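Local coordinates for autotransporter adhesin/invasin TibA (Escherichia coli, PDB 4Q1Q), which mediates adhesion to and invasion of human intestinal epithelial cells, mediates bacterial aggregation and enhances biofilm formation as a heptosylated autotransporter, at residues Q140-S143 and I147-A150; T245-T248 and M252-V255. All coordinates share one frame; numbering follows the deposited sequence.

Interaction 1: Q140-S143 and I147-A150; sequences QFVS and IVKA. With 289 (D-glycero-alpha-D-manno-heptopyranose), chain N.
Val-148 meets Val-142 and Gln-140 inside the right-handed beta-helix of the TibA passenger region. The two strands belong to one coil and lie on different faces. Their axes approach to 7.5 Å at 131°, and no hydrogen bond joins them. Gln-140, Val-142 and Val-148 point into the core, while Phe-141, Ser-143 and Lys-149 point away from it. Val-148 presents both methyls: its CG1 lies 3.5 Å from CG2 of Val-142, and its CG2 also comes near that methyl. The other branch of Val-142, CG1, is anti to the backbone N (chi1 -161°) and lies 3.8 Å from the backbone N of Ile-147, at the turn end of the contact. Gln-140 comes in from the opposite direction, its chain extended, and sets its amide against the same valine. The polar ends of this buried amide are satisfied within the glutamine ladder: OE1 accepts a hydrogen bond from Gln-159 NE2, and NE2 donates to Gln-121 OE1. These two bonds along the stack fix the amide's rotation. Ser-143 carries a D-glycero-alpha-D-manno-heptopyranose, with OG bonded covalently to C1 of the sugar. Within the core, NE2 of Gln-140 rests 3.5 Å from CG1 of Val-148.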
ATOM      1  N   GLN A 140      -0.952  -2.427  -4.545  1.00 46.14           N
ATOM      2  CA  GLN A 140      -0.332  -2.828  -3.291  1.00 43.02           C
ATOM      3  C   GLN A 140      -1.310  -3.656  -2.463  1.00 40.64           C
ATOM      4  O   GLN A 140      -2.438  -3.233  -2.233  1.00 41.34           O
ATOM      5  CB  GLN A 140       0.083  -1.564  -2.533  1.00 41.80           C
ATOM      6  CG  GLN A 140       0.817  -1.871  -1.238  1.00 42.96           C
ATOM      7  CD  GLN A 140       0.933  -0.690  -0.302  1.00 44.74           C
ATOM      8  OE1 GLN A 140      -0.056  -0.073   0.099  1.00 45.87           O
ATOM      9  NE2 GLN A 140       2.165  -0.397   0.097  1.00 46.61           N
ATOM     10  N   PHE A 141      -0.876  -4.826  -2.003  1.00 48.01           N
ATOM     11  CA  PHE A 141      -1.699  -5.732  -1.213  1.00 45.00           C
ATOM     12  C   PHE A 141      -1.115  -5.872   0.182  1.00 46.91           C
ATOM     13  O   PHE A 141       0.072  -6.167   0.294  1.00 49.33           O
ATOM     14  CB  PHE A 141      -1.733  -7.133  -1.822  1.00 46.43           C
ATOM     15  CG  PHE A 141      -2.377  -7.185  -3.176  1.00 53.10           C
ATOM     16  CD1 PHE A 141      -3.756  -7.294  -3.297  1.00 52.95           C
ATOM     17  CD2 PHE A 141      -1.600  -7.103  -4.326  1.00 53.74           C
ATOM     18  CE1 PHE A 141      -4.364  -7.324  -4.540  1.00 55.34           C
ATOM     19  CE2 PHE A 141      -2.208  -7.167  -5.571  1.00 56.06           C
ATOM     20  CZ  PHE A 141      -3.582  -7.269  -5.681  1.00 47.64           C
ATOM     21  N   VAL A 142      -1.931  -5.653   1.217  1.00 43.68           N
ATOM     22  CA  VAL A 142      -1.466  -5.763   2.589  1.00 42.02           C
ATOM     23  C   VAL A 142      -2.346  -6.722   3.371  1.00 48.82           C
ATOM     24  O   VAL A 142      -3.571  -6.566   3.432  1.00 45.85           O
ATOM     25  CB  VAL A 142      -1.473  -4.430   3.333  1.00 42.80           C
ATOM     26  CG1 VAL A 142      -0.556  -4.545   4.545  1.00 44.98           C
ATOM     27  CG2 VAL A 142      -1.049  -3.336   2.379  1.00 44.42           C
ATOM     28  N   SER A 143      -1.700  -7.699   3.990  1.00 47.46           N
ATOM     29  CA  SER A 143      -2.489  -8.739   4.613  1.00 57.75           C
ATOM     30  C   SER A 143      -1.834  -9.409   5.799  1.00 58.21           C
ATOM     31  O   SER A 143      -0.608  -9.470   5.904  1.00 56.24           O
ATOM     32  CB  SER A 143      -2.738  -9.827   3.579  1.00 59.27           C
ATOM     33  OG  SER A 143      -3.782 -10.671   4.046  1.00 69.22           O
ATOM     34  N   ILE A 147       2.004  -4.377   7.407  1.00 43.20           N
ATOM     35  CA  ILE A 147       1.745  -2.990   7.759  1.00 45.33           C
ATOM     36  C   ILE A 147       2.417  -2.071   6.761  1.00 43.97           C
ATOM     37  O   ILE A 147       3.600  -2.237   6.432  1.00 50.59           O
ATOM     38  CB  ILE A 147       2.258  -2.631   9.164  1.00 52.74           C
ATOM     39  CG1 ILE A 147       1.647  -3.602  10.186  1.00 69.09           C
ATOM     40  CG2 ILE A 147       1.913  -1.185   9.490  1.00 56.99           C
ATOM     41  CD1 ILE A 147       1.998  -3.338  11.638  1.00 72.96           C
ATOM     42  N   VAL A 148       1.654  -1.093   6.284  1.00 43.87           N
ATOM     43  CA  VAL A 148       2.187  -0.133   5.321  1.00 48.78           C
ATOM     44  C   VAL A 148       1.977   1.276   5.849  1.00 44.93           C
ATOM     45  O   VAL A 148       0.949   1.571   6.459  1.00 48.38           O
ATOM     46  CB  VAL A 148       1.577  -0.258   3.907  1.00 48.24           C
ATOM     47  CG1 VAL A 148       1.857  -1.631   3.330  1.00 47.98           C
ATOM     48  CG2 VAL A 148       0.075  -0.002   3.914  1.00 50.33           C
ATOM     49  N   LYS A 149       2.987   2.118   5.654  1.00 46.53           N
ATOM     50  CA  LYS A 149       3.000   3.433   6.269  1.00 40.23           C
ATOM     51  C   LYS A 149       3.389   4.399   5.184  1.00 42.68           C
ATOM     52  O   LYS A 149       4.311   4.115   4.433  1.00 46.31           O
ATOM     53  CB  LYS A 149       3.953   3.500   7.463  1.00 50.64           C
ATOM     54  CG  LYS A 149       4.372   4.920   7.836  1.00 53.82           C
ATOM     55  CD  LYS A 149       5.341   4.959   9.007  1.00 63.46           C
ATOM     56  CE  LYS A 149       4.604   5.186  10.316  1.00 72.14           C
ATOM     57  NZ  LYS A 149       5.405   4.726  11.485  1.00 82.11           N
ATOM     58  N   ALA A 150       2.662   5.511   5.111  1.00 44.33           N
ATOM     59  CA  ALA A 150       2.955   6.603   4.191  1.00 51.63           C
ATOM     60  C   ALA A 150       2.939   6.150   2.743  1.00 48.10           C
ATOM     61  O   ALA A 150       3.723   6.646   1.942  1.00 52.73           O
ATOM     62  CB  ALA A 150       4.297   7.262   4.509  1.00 54.33           C
TER
HETATM   63  O7  289 N 412      -0.863 -14.102   2.152  1.00 81.76           O
HETATM   64  C7  289 N 412      -1.113 -13.577   0.843  1.00 84.39           C
HETATM   65  C6  289 N 412      -2.351 -12.687   0.852  1.00 88.24           C
HETATM   66  O6  289 N 412      -3.350 -13.231  -0.017  1.00 99.52           O
HETATM   67  C5  289 N 412      -2.957 -12.469   2.245  1.00 86.40           C
HETATM   68  O5  289 N 412      -4.204 -11.804   2.027  1.00 83.30           O
HETATM   69  C1  289 N 412      -4.660 -11.229   3.255  1.00 85.99           C
HETATM   70  C2  289 N 412      -5.325 -12.341   4.048  1.00 82.77           C
HETATM   71  O2  289 N 412      -6.437 -12.756   3.253  1.00 76.29           O
HETATM   72  C3  289 N 412      -4.228 -13.376   4.337  1.00 86.17           C
HETATM   73  O3  289 N 412      -4.842 -14.601   4.771  1.00 89.76           O
HETATM   74  C4  289 N 412      -3.223 -13.634   3.202  1.00 86.75           C
HETATM   75  O4  289 N 412      -1.983 -13.955   3.847  1.00 73.23           O

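Interaction 2: T245-T248 and M252-V255; sequences TTIT and MLQV
Ile-247 packs against Leu-253 and the backbone of Met-252 across a corner of the beta-helix, in a late coil of the passenger region. The close part is small: one methyl against a backbone nitrogen and one apolar side-chain pair. CG2 of Ile-247 stands 3.6 Å from the backbone N of Met-252. It is anti to its own backbone N and therefore reaches the start of the second strand. The other branch turns to the leucine, with CG1 of Ile-247 4.0 Å from CB of Leu-253. These two side chains cross at about a right angle, and both are buried. No hydrogen bond links the two strands.

The packing thins away from this pair. Thr-245 also points inward, but its side chain comes no nearer than 5.0 Å to the second strand. Its OG1 is hydrogen-bonded to Gln-234 OE1 in the preceding coil. On the outer side, Met-252, a selenomethionine in this crystal, starts its side chain away from strand 241-247 and is partly exposed. Thr-246 and Gln-254 are partly exposed too.

The coil is held between its neighbours. Backbone hydrogen bonds join Thr-246 to Thr-226 and Val-228 on one side, and Ile-247 to Ile-265 and Asn-267 on the other. Leu-253 packs on Gln-234 of strand 233-236, while Ile-247 touches Val-272 of strand 271-273.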
ATOM      1  N   THR A 245     -17.871  12.102  13.253  1.00 55.99           N
ATOM      2  CA  THR A 245     -17.598  12.802  12.015  1.00 53.89           C
ATOM      3  C   THR A 245     -17.823  14.281  12.310  1.00 56.01           C
ATOM      4  O   THR A 245     -18.850  14.692  12.856  1.00 57.05           O
ATOM      5  CB  THR A 245     -18.543  12.342  10.895  1.00 51.59           C
ATOM      6  OG1 THR A 245     -18.346  10.946  10.668  1.00 56.97           O
ATOM      7  CG2 THR A 245     -18.260  13.066   9.606  1.00 56.21           C
ATOM      8  N   THR A 246     -16.894  15.098  11.842  1.00 52.78           N
ATOM      9  CA  THR A 246     -17.128  16.531  11.846  1.00 60.56           C
ATOM     10  C   THR A 246     -17.263  16.981  10.389  1.00 56.86           C
ATOM     11  O   THR A 246     -16.475  16.611   9.515  1.00 48.55           O
ATOM     12  CB  THR A 246     -16.033  17.280  12.644  1.00 59.50           C
ATOM     13  OG1 THR A 246     -16.508  18.588  12.984  1.00 68.73           O
ATOM     14  CG2 THR A 246     -14.773  17.426  11.830  1.00 63.50           C
ATOM     15  N   ILE A 247     -18.319  17.747  10.136  1.00 53.40           N
ATOM     16  CA  ILE A 247     -18.582  18.253   8.795  1.00 59.76           C
ATOM     17  C   ILE A 247     -18.409  19.764   8.856  1.00 55.99           C
ATOM     18  O   ILE A 247     -19.210  20.477   9.468  1.00 56.67           O
ATOM     19  CB  ILE A 247     -19.999  17.938   8.257  1.00 56.66           C
ATOM     20  CG1 ILE A 247     -20.343  16.466   8.489  1.00 57.49           C
ATOM     21  CG2 ILE A 247     -20.110  18.273   6.774  1.00 52.71           C
ATOM     22  CD1 ILE A 247     -21.174  16.212   9.724  1.00 56.13           C
ATOM     23  N   THR A 248     -17.362  20.198   8.165  1.00 54.92           N
ATOM     24  CA  THR A 248     -16.984  21.589   8.104  1.00 55.45           C
ATOM     25  C   THR A 248     -17.818  22.240   7.019  1.00 67.66           C
ATOM     26  O   THR A 248     -18.284  21.612   6.065  1.00 65.52           O
ATOM     27  CB  THR A 248     -15.490  21.773   7.774  1.00 56.94           C
ATOM     28  OG1 THR A 248     -15.244  21.427   6.402  1.00 61.12           O
ATOM     29  CG2 THR A 248     -14.616  20.940   8.722  1.00 51.48           C
HETATM   30  N   MSE A 252     -19.731  17.472   3.278  1.00 55.83           N
HETATM   31  CA  MSE A 252     -20.964  16.682   3.322  1.00 52.23           C
HETATM   32  C   MSE A 252     -20.893  15.283   3.858  1.00 46.86           C
HETATM   33  O   MSE A 252     -20.012  14.498   3.507  1.00 46.93           O
HETATM   34  CB  MSE A 252     -21.457  16.515   1.896  1.00 52.80           C
HETATM   35  CG  MSE A 252     -22.927  16.092   1.943  1.00 72.29           C
HETATM   36 SE   MSE A 252     -23.509  15.928   0.070  1.00101.67          SE
HETATM   37  CE  MSE A 252     -23.958  17.821  -0.266  1.00 76.92           C
ATOM     38  N   LEU A 253     -21.857  14.985   4.724  1.00 43.20           N
ATOM     39  CA  LEU A 253     -22.133  13.611   5.121  1.00 46.53           C
ATOM     40  C   LEU A 253     -23.452  13.223   4.451  1.00 44.40           C
ATOM     41  O   LEU A 253     -24.486  13.869   4.620  1.00 42.30           O
ATOM     42  CB  LEU A 253     -22.205  13.484   6.640  1.00 48.40           C
ATOM     43  CG  LEU A 253     -22.908  12.261   7.234  1.00 47.57           C
ATOM     44  CD1 LEU A 253     -21.985  11.079   6.993  1.00 43.70           C
ATOM     45  CD2 LEU A 253     -23.218  12.495   8.705  1.00 45.28           C
ATOM     46  N   GLN A 254     -23.402  12.167   3.651  1.00 45.74           N
ATOM     47  CA  GLN A 254     -24.627  11.627   3.075  1.00 41.67           C
ATOM     48  C   GLN A 254     -24.891  10.204   3.526  1.00 40.99           C
ATOM     49  O   GLN A 254     -24.074   9.299   3.352  1.00 45.03           O
ATOM     50  CB  GLN A 254     -24.475  11.668   1.570  1.00 48.02           C
ATOM     51  CG  GLN A 254     -25.775  11.394   0.837  1.00 55.64           C
ATOM     52  CD  GLN A 254     -25.602  11.633  -0.644  1.00 53.67           C
ATOM     53  OE1 GLN A 254     -24.545  12.061  -1.118  1.00 63.62           O
ATOM     54  NE2 GLN A 254     -26.641  11.321  -1.390  1.00 59.17           N
ATOM     55  N   VAL A 255     -26.051  10.010   4.139  1.00 39.23           N
ATOM     56  CA  VAL A 255     -26.389   8.710   4.697  1.00 36.87           C
ATOM     57  C   VAL A 255     -27.562   8.123   3.918  1.00 41.05           C
ATOM     58  O   VAL A 255     -28.633   8.711   3.845  1.00 38.43           O
ATOM     59  CB  VAL A 255     -26.722   8.841   6.193  1.00 42.65           C
ATOM     60  CG1 VAL A 255     -26.984   7.489   6.845  1.00 42.90           C
ATOM     61  CG2 VAL A 255     -25.579   9.556   6.903  1.00 43.88           C
TER

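Overall arrangement
From the N terminus, the chain forms interaction 1 first, where segments 140-143 and 147-150 face each other across three intervening residues. Interaction 2 opens much later, between segments 245-248 and 252-255, again three residues apart. Each contact closes a short loop; the two follow in series and neither nest nor cross. Their centres are 27 Å apart and they do not touch. Strands 139-143 and 252-255 lie in the same parallel stack of the beta-helix. Strands 147-149 and 241-247 belong to the other strand stacks. The order is reversed: interaction 1 leaves the shared stack, interaction 2 enters it.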